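PDB 3WG9: redox-sensing transcriptional repressor Rex from Thermoanaerobacter ethanolicus, which probably represses transcription as a homodimeric DNA-binding protein that responds to changes in the cellular NADH/NAD(+) redox state. Local coordinates for residues Val167-Phe177 and Val184-Val193. Residues are numbered along the deposited sequence; the frame is centred on the assembly and turned at random.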
loop_
_atom_site.group_PDB
_atom_site.type_symbol
_atom_site.label_atom_id
_atom_site.label_comp_id
_atom_site.label_asym_id
_atom_site.label_seq_id
_atom_site.Cartn_x
_atom_site.Cartn_y
_atom_site.Cartn_z
ATOM N N VAL B 167 -13.861 7.105 16.665
ATOM C CA VAL B 167 -14.738 5.992 17.048
ATOM C C VAL B 167 -15.920 6.430 17.943
ATOM O O VAL B 167 -17.088 6.114 17.661
ATOM C CB VAL B 167 -13.892 4.874 17.739
ATOM C CG1 VAL B 167 -14.763 3.862 18.447
ATOM C CG2 VAL B 167 -12.952 4.171 16.686
ATOM N N ARG B 168 -15.663 7.203 18.985
ATOM C CA ARG B 168 -16.804 7.559 19.849
ATOM C C ARG B 168 -17.753 8.525 19.128
ATOM O O ARG B 168 -18.931 8.590 19.480
ATOM C CB ARG B 168 -16.340 8.156 21.172
ATOM C CG ARG B 168 -15.777 9.532 21.069
ATOM C CD ARG B 168 -15.310 10.010 22.453
ATOM N NE ARG B 168 -14.718 11.328 22.313
ATOM C CZ ARG B 168 -13.840 11.838 23.177
ATOM N NH1 ARG B 168 -13.496 11.151 24.254
ATOM N NH2 ARG B 168 -13.366 13.058 23.011
ATOM N N ALA B 169 -17.274 9.221 18.073
ATOM C CA ALA B 169 -18.178 10.070 17.313
ATOM C C ALA B 169 -18.989 9.306 16.285
ATOM O O ALA B 169 -19.825 9.909 15.595
ATOM C CB ALA B 169 -17.455 11.258 16.664
ATOM N N GLY B 170 -18.769 7.986 16.197
ATOM C CA GLY B 170 -19.538 7.163 15.287
ATOM C C GLY B 170 -18.907 6.817 13.951
ATOM O O GLY B 170 -19.594 6.441 13.019
ATOM N N ILE B 171 -17.601 7.024 13.820
ATOM C CA ILE B 171 -16.942 6.708 12.528
ATOM C C ILE B 171 -17.115 5.230 12.192
ATOM O O ILE B 171 -17.168 4.370 13.079
ATOM C CB ILE B 171 -15.405 7.097 12.543
ATOM C CG1 ILE B 171 -14.914 7.368 11.112
ATOM C CG2 ILE B 171 -14.522 5.997 13.156
ATOM C CD1 ILE B 171 -15.221 8.737 10.706
ATOM N N LYS B 172 -17.205 4.895 10.906
ATOM C CA LYS B 172 -17.401 3.453 10.561
ATOM C C LYS B 172 -16.122 2.740 10.139
ATOM O O LYS B 172 -16.014 1.508 10.218
ATOM C CB LYS B 172 -18.427 3.268 9.431
ATOM C CG LYS B 172 -19.836 3.899 9.743
ATOM C CD LYS B 172 -20.767 3.619 8.521
ATOM C CE LYS B 172 -22.235 4.019 8.794
ATOM N NZ LYS B 172 -22.339 5.474 9.083
ATOM N N ALA B 173 -15.145 3.513 9.659
ATOM C CA ALA B 173 -13.882 2.933 9.204
ATOM C C ALA B 173 -12.795 3.978 9.352
ATOM O O ALA B 173 -13.065 5.205 9.214
ATOM C CB ALA B 173 -14.010 2.655 7.709
ATOM N N ILE B 174 -11.579 3.462 9.519
ATOM C CA ILE B 174 -10.385 4.258 9.598
ATOM C C ILE B 174 -9.375 3.705 8.630
ATOM O O ILE B 174 -9.094 2.476 8.600
ATOM C CB ILE B 174 -9.795 4.209 11.051
ATOM C CG1 ILE B 174 -10.742 5.042 11.955
ATOM C CG2 ILE B 174 -8.370 4.816 11.058
ATOM C CD1 ILE B 174 -10.362 4.984 13.450
ATOM N N TRP B 175 -8.844 4.612 7.809
ATOM C CA TRP B 175 -7.750 4.242 6.886
ATOM C C TRP B 175 -6.473 4.847 7.470
ATOM O O TRP B 175 -6.305 6.069 7.542
ATOM C CB TRP B 175 -8.075 4.773 5.474
ATOM C CG TRP B 175 -7.260 4.172 4.369
ATOM C CD1 TRP B 175 -6.733 2.898 4.334
ATOM C CD2 TRP B 175 -6.917 4.778 3.129
ATOM N NE1 TRP B 175 -6.106 2.663 3.115
ATOM C CE2 TRP B 175 -6.180 3.816 2.369
ATOM C CE3 TRP B 175 -7.187 6.020 2.559
ATOM C CZ2 TRP B 175 -5.636 4.102 1.129
ATOM C CZ3 TRP B 175 -6.657 6.304 1.290
ATOM C CH2 TRP B 175 -5.948 5.319 0.563
ATOM N N ASN B 176 -5.595 3.992 7.984
ATOM C CA ASN B 176 -4.532 4.457 8.883
ATOM C C ASN B 176 -3.174 4.453 8.139
ATOM O O ASN B 176 -2.701 3.388 7.823
ATOM C CB ASN B 176 -4.425 3.500 10.082
ATOM C CG ASN B 176 -3.226 3.815 10.985
ATOM O OD1 ASN B 176 -2.805 4.979 11.117
ATOM N ND2 ASN B 176 -2.620 2.760 11.546
ATOM N N PHE B 177 -2.580 5.611 7.878
ATOM C CA PHE B 177 -1.244 5.681 7.233
ATOM C C PHE B 177 -0.042 5.636 8.183
ATOM O O PHE B 177 1.107 5.672 7.728
ATOM C CB PHE B 177 -1.120 6.937 6.399
ATOM C CG PHE B 177 -1.823 6.814 5.088
ATOM C CD1 PHE B 177 -1.122 6.359 3.969
ATOM C CD2 PHE B 177 -3.197 6.968 5.038
ATOM C CE1 PHE B 177 -1.761 6.190 2.744
ATOM C CE2 PHE B 177 -3.858 6.811 3.813
ATOM C CZ PHE B 177 -3.145 6.395 2.689
ATOM N N VAL B 184 -9.221 -0.509 17.681
ATOM C CA VAL B 184 -10.611 -0.033 17.498
ATOM C C VAL B 184 -11.523 -1.206 17.842
ATOM O O VAL B 184 -11.098 -2.369 17.805
ATOM C CB VAL B 184 -10.906 0.398 16.005
ATOM C CG1 VAL B 184 -9.976 1.592 15.553
ATOM C CG2 VAL B 184 -10.701 -0.742 15.103
ATOM N N PRO B 185 -12.800 -0.915 18.115
ATOM C CA PRO B 185 -13.768 -1.958 18.409
ATOM C C PRO B 185 -13.927 -2.819 17.171
ATOM O O PRO B 185 -13.718 -2.358 16.035
ATOM C CB PRO B 185 -15.068 -1.172 18.703
ATOM C CG PRO B 185 -14.602 0.160 19.190
ATOM C CD PRO B 185 -13.264 0.439 18.499
ATOM N N ASP B 186 -14.369 -4.044 17.379
ATOM C CA ASP B 186 -14.431 -5.040 16.329
ATOM C C ASP B 186 -15.394 -4.637 15.220
ATOM O O ASP B 186 -15.300 -5.141 14.095
ATOM C CB ASP B 186 -14.896 -6.381 16.896
ATOM C CG ASP B 186 -13.790 -7.137 17.610
ATOM O OD1 ASP B 186 -12.626 -6.698 17.602
ATOM O OD2 ASP B 186 -14.089 -8.196 18.200
ATOM N N ASP B 187 -16.322 -3.733 15.513
ATOM C CA ASP B 187 -17.316 -3.398 14.493
ATOM C C ASP B 187 -16.826 -2.277 13.560
ATOM O O ASP B 187 -17.486 -1.986 12.563
ATOM C CB ASP B 187 -18.649 -2.950 15.148
ATOM C CG ASP B 187 -18.460 -1.744 16.040
ATOM O OD1 ASP B 187 -17.856 -1.947 17.104
ATOM O OD2 ASP B 187 -18.855 -0.566 15.694
ATOM N N VAL B 188 -15.733 -1.615 13.931
ATOM C CA VAL B 188 -15.166 -0.520 13.157
ATOM C C VAL B 188 -14.160 -1.138 12.187
ATOM O O VAL B 188 -13.331 -1.960 12.580
ATOM C CB VAL B 188 -14.425 0.491 14.084
ATOM C CG1 VAL B 188 -13.698 1.622 13.265
ATOM C CG2 VAL B 188 -15.470 1.138 15.074
ATOM N N ILE B 189 -14.223 -0.765 10.922
ATOM C CA ILE B 189 -13.247 -1.291 9.942
ATOM C C ILE B 189 -11.922 -0.559 10.144
ATOM O O ILE B 189 -11.930 0.668 10.167
ATOM C CB ILE B 189 -13.730 -1.080 8.497
ATOM C CG1 ILE B 189 -14.972 -1.936 8.236
ATOM C CG2 ILE B 189 -12.649 -1.540 7.471
ATOM C CD1 ILE B 189 -15.990 -1.307 7.231
ATOM N N LEU B 190 -10.801 -1.274 10.320
ATOM C CA LEU B 190 -9.517 -0.565 10.438
ATOM C C LEU B 190 -8.597 -1.098 9.365
ATOM O O LEU B 190 -8.350 -2.296 9.340
ATOM C CB LEU B 190 -8.831 -0.790 11.790
ATOM C CG LEU B 190 -7.351 -0.323 11.909
ATOM C CD1 LEU B 190 -7.128 1.223 11.683
ATOM C CD2 LEU B 190 -6.815 -0.701 13.276
ATOM N N GLU B 191 -8.172 -0.248 8.431
ATOM C CA GLU B 191 -7.271 -0.726 7.364
ATOM C C GLU B 191 -5.933 0.002 7.550
ATOM O O GLU B 191 -5.872 1.243 7.424
ATOM C CB GLU B 191 -7.888 -0.395 5.984
ATOM C CG GLU B 191 -6.935 -0.551 4.764
ATOM C CD GLU B 191 -6.485 -2.012 4.521
ATOM O OE1 GLU B 191 -6.916 -2.934 5.263
ATOM O OE2 GLU B 191 -5.657 -2.198 3.583
ATOM N N ASN B 192 -4.912 -0.754 7.976
ATOM C CA ASN B 192 -3.581 -0.199 8.186
ATOM C C ASN B 192 -2.818 -0.264 6.896
ATOM O O ASN B 192 -2.709 -1.324 6.220
ATOM C CB ASN B 192 -2.775 -0.874 9.326
ATOM C CG ASN B 192 -3.481 -0.855 10.670
ATOM O OD1 ASN B 192 -3.794 0.204 11.236
ATOM N ND2 ASN B 192 -3.723 -2.045 11.206
ATOM N N VAL B 193 -2.339 0.905 6.483
ATOM C CA VAL B 193 -1.508 0.912 5.305
ATOM C C VAL B 193 -0.126 0.557 5.835
ATOM O O VAL B 193 0.438 1.193 6.749
ATOM C CB VAL B 193 -1.483 2.312 4.603
ATOM C CG1 VAL B 193 -0.640 2.282 3.362
ATOM C CG2 VAL B 193 -2.909 2.793 4.156
HETATM O O HOH W 1 -18.119 0.003 10.592
#
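Val-193 lays its CG2 methyl over the centre of the Phe-177 ring, 3.8 Å from the ring centroid and 10° off the normal, a CH-pi contact. The same methyl also touches the indole of Trp-175, obliquely, 3.4 Å from NE1. Both Phe-177 and Val-193 belong to the NADH site of this protein, although no dinucleotide is bound to this chain. Glu-191 runs alongside Trp-175, its CG at the indole edge 3.5 Å from CD1 and its carboxylate turned nearly parallel to the ring. Trp-175 NE1 and Glu-191 OE2 both hydrogen-bond to OG of Ser-198 of the second subunit, while Glu-191 OE1 forms salt bridges with Arg-13 of its own chain and Arg-205 of the second subunit. Strands 173-176 and 189-192 pair in parallel here at one end of the six-stranded Rossmann sheet, where 189-192 is an outermost strand within the chain. Five backbone hydrogen bonds join the segments, from Ile-189 N to Lys-172 O through to Val-193 N to Asn-176 O. On the face opposite Trp-175 and Glu-191, the amide of Asn-176, its CG anti to the backbone N (chi1 173°), is carried to where ND2 donates to Asn-192 OD1 at 2.8 Å, the two amide planes 80° apart. Since ND2 also reaches Ile-180 O and OD1 accepts from Leu-178 N, a leucine here would probably leave those backbone groups and Asn-192 OD1 without their mate. Farther along this face, Leu-190 CD1 packs 3.9 Å from Ile-174 CG2. Val-184 CG1 touches Ile-174 CD1 and Val-167 CG2, and Val-167 CG1 abuts CD of the Pro-185 ring at 3.7 Å, bringing helix 159-168 against the loop before strand 189-192.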